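PDB 1XHO: chorismate mutase from Clostridium thermocellum, which probably catalyses the rearrangement of chorismate to prephenate, the step that leads towards phenylalanine and tyrosine. Local coordinates for residues L57-E62 with K133-N138. Sequence-based numbering, arbitrary orientation.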
loop_
_atom_site.group_PDB
_atom_site.type_symbol
_atom_site.label_atom_id
_atom_site.label_comp_id
_atom_site.label_asym_id
_atom_site.label_seq_id
_atom_site.Cartn_x
_atom_site.Cartn_y
_atom_site.Cartn_z
ATOM N N LEU C 57 8.786 -13.473 -6.886
ATOM C CA LEU C 57 7.636 -13.270 -7.782
ATOM C C LEU C 57 7.323 -14.516 -8.619
ATOM O O LEU C 57 6.166 -14.848 -8.807
ATOM C CB LEU C 57 7.883 -12.087 -8.723
ATOM C CG LEU C 57 8.042 -10.708 -8.081
ATOM C CD1 LEU C 57 8.512 -9.666 -9.128
ATOM C CD2 LEU C 57 6.738 -10.285 -7.392
ATOM N N LYS C 58 8.360 -15.174 -9.133
ATOM C CA LYS C 58 8.213 -16.393 -9.951
ATOM C C LYS C 58 7.567 -17.506 -9.121
ATOM O O LYS C 58 6.550 -18.068 -9.505
ATOM C CB LYS C 58 9.588 -16.818 -10.507
ATOM C CG LYS C 58 9.633 -18.124 -11.328
ATOM C CD LYS C 58 8.509 -18.245 -12.365
ATOM C CE LYS C 58 8.708 -19.473 -13.260
ATOM N NZ LYS C 58 9.792 -19.285 -14.275
ATOM N N GLU C 59 8.148 -17.764 -7.954
ATOM C CA GLU C 59 7.571 -18.636 -6.938
ATOM C C GLU C 59 6.102 -18.290 -6.596
ATOM O O GLU C 59 5.248 -19.179 -6.531
ATOM C CB GLU C 59 8.439 -18.554 -5.687
ATOM C CG GLU C 59 8.042 -19.457 -4.544
ATOM C CD GLU C 59 8.417 -20.896 -4.768
ATOM O OE1 GLU C 59 7.824 -21.541 -5.664
ATOM O OE2 GLU C 59 9.299 -21.379 -4.026
HETATM N N MSE C 60 5.808 -17.006 -6.383
HETATM C CA MSE C 60 4.429 -16.581 -6.077
HETATM C C MSE C 60 3.459 -16.879 -7.222
HETATM O O MSE C 60 2.331 -17.321 -6.988
HETATM C CB MSE C 60 4.374 -15.093 -5.741
HETATM C CG MSE C 60 4.989 -14.757 -4.405
HETATM SE SE MSE C 60 5.055 -12.832 -4.116
HETATM C CE MSE C 60 3.232 -12.581 -3.651
ATOM N N ALA C 61 3.908 -16.626 -8.450
ATOM C CA ALA C 61 3.119 -16.905 -9.656
ATOM C C ALA C 61 2.945 -18.417 -9.906
ATOM O O ALA C 61 1.854 -18.862 -10.263
ATOM C CB ALA C 61 3.754 -16.233 -10.868
ATOM N N GLU C 62 4.012 -19.194 -9.706
ATOM C CA GLU C 62 3.963 -20.654 -9.926
ATOM C C GLU C 62 2.984 -21.345 -8.985
ATOM O O GLU C 62 2.017 -21.974 -9.438
ATOM C CB GLU C 62 5.344 -21.284 -9.752
ATOM C CG GLU C 62 6.309 -20.967 -10.854
ATOM C CD GLU C 62 7.728 -21.357 -10.501
ATOM O OE1 GLU C 62 8.282 -20.799 -9.525
ATOM O OE2 GLU C 62 8.291 -22.224 -11.204
ATOM N N LYS C 133 -1.556 -19.506 -1.876
ATOM C CA LYS C 133 -0.275 -19.846 -1.262
ATOM C C LYS C 133 0.585 -18.593 -1.096
ATOM O O LYS C 133 1.039 -17.991 -2.070
ATOM C CB LYS C 133 0.460 -20.896 -2.095
ATOM C CG LYS C 133 -0.234 -22.256 -2.114
ATOM N N HIS C 134 0.782 -18.195 0.152
ATOM C CA HIS C 134 1.717 -17.136 0.476
ATOM C C HIS C 134 3.111 -17.745 0.513
ATOM O O HIS C 134 3.268 -18.932 0.848
ATOM C CB HIS C 134 1.342 -16.484 1.805
ATOM C CG HIS C 134 -0.071 -15.987 1.854
ATOM N ND1 HIS C 134 -0.520 -14.941 1.077
ATOM C CD2 HIS C 134 -1.133 -16.390 2.591
ATOM C CE1 HIS C 134 -1.795 -14.714 1.339
ATOM N NE2 HIS C 134 -2.191 -15.577 2.258
ATOM N N VAL C 135 4.117 -16.953 0.143
ATOM C CA VAL C 135 5.470 -17.477 -0.063
ATOM C C VAL C 135 6.485 -16.796 0.854
ATOM O O VAL C 135 6.577 -15.572 0.891
ATOM C CB VAL C 135 5.910 -17.310 -1.525
ATOM C CG1 VAL C 135 7.321 -17.804 -1.719
ATOM C CG2 VAL C 135 4.963 -18.059 -2.460
ATOM N N TYR C 136 7.248 -17.603 1.589
ATOM C CA TYR C 136 8.298 -17.099 2.466
ATOM C C TYR C 136 9.600 -17.779 2.088
ATOM O O TYR C 136 9.710 -18.996 2.200
ATOM C CB TYR C 136 7.913 -17.326 3.936
ATOM C CG TYR C 136 6.683 -16.528 4.305
ATOM C CD1 TYR C 136 6.801 -15.275 4.902
ATOM C CD2 TYR C 136 5.400 -16.999 3.998
ATOM C CE1 TYR C 136 5.677 -14.512 5.208
ATOM C CE2 TYR C 136 4.266 -16.245 4.296
ATOM C CZ TYR C 136 4.413 -15.001 4.909
ATOM O OH TYR C 136 3.306 -14.239 5.213
ATOM N N LEU C 137 10.572 -17.001 1.602
ATOM C CA LEU C 137 11.847 -17.572 1.136
ATOM C C LEU C 137 13.050 -17.044 1.897
ATOM O O LEU C 137 12.993 -15.982 2.516
ATOM C CB LEU C 137 12.049 -17.305 -0.356
ATOM C CG LEU C 137 10.992 -17.855 -1.314
ATOM C CD1 LEU C 137 11.280 -17.364 -2.710
ATOM C CD2 LEU C 137 10.940 -19.387 -1.269
ATOM N N ASN C 138 14.150 -17.801 1.825
ATOM C CA ASN C 138 15.399 -17.459 2.492
ATOM C C ASN C 138 15.135 -17.159 3.964
ATOM O O ASN C 138 14.328 -17.837 4.588
ATOM C CB ASN C 138 16.095 -16.279 1.796
ATOM C CG ASN C 138 16.323 -16.516 0.322
ATOM O OD1 ASN C 138 16.340 -17.655 -0.136
ATOM N ND2 ASN C 138 16.522 -15.434 -0.431
#
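E59 and V135 meet through carbon alone: CG of E59 lies 3.4 Å from CG1 of V135 and 4.0 Å from its CG2, so the methylene rests against both methyls. With CG anti to the backbone N (chi1 -177°), the glutamate chain leaves the helix towards the strand, and a bend at the next bond (chi2 76°) swings the carboxylate across the strand direction. OE2 of E59 is the oxygen on the L137 side, 3.8 Å from CD2 of L137, a van der Waals contact between an acid oxygen and a leucine methyl; no hydrogen bond links the two segments. Of the two helix residues, CG1 of V135 meets E59 alone. CG2, anti to the valine carbonyl carbon and also near E59, packs 3.8 Å from CG of the selenomethionine M60 and 3.9 Å from its CA. V135 therefore fits between two consecutive helix residues, and the CA atoms of M60 and V135 are 6.2 Å apart. Beyond this contact M60 continues onto I35, V119 and M121 of the sheet, while L56, one turn before M60, touches both V135 and L137. Backbone hydrogen bonds between V135 and L137 and residues R36 and A38 of strand 32-40 place 135-136 at the edge of the mixed sheet within the chain. Helix 46-63 thus packs across one sheet face out to this edge strand, as in the alpha/beta subunit of trimeric AroH-type chorismate mutases.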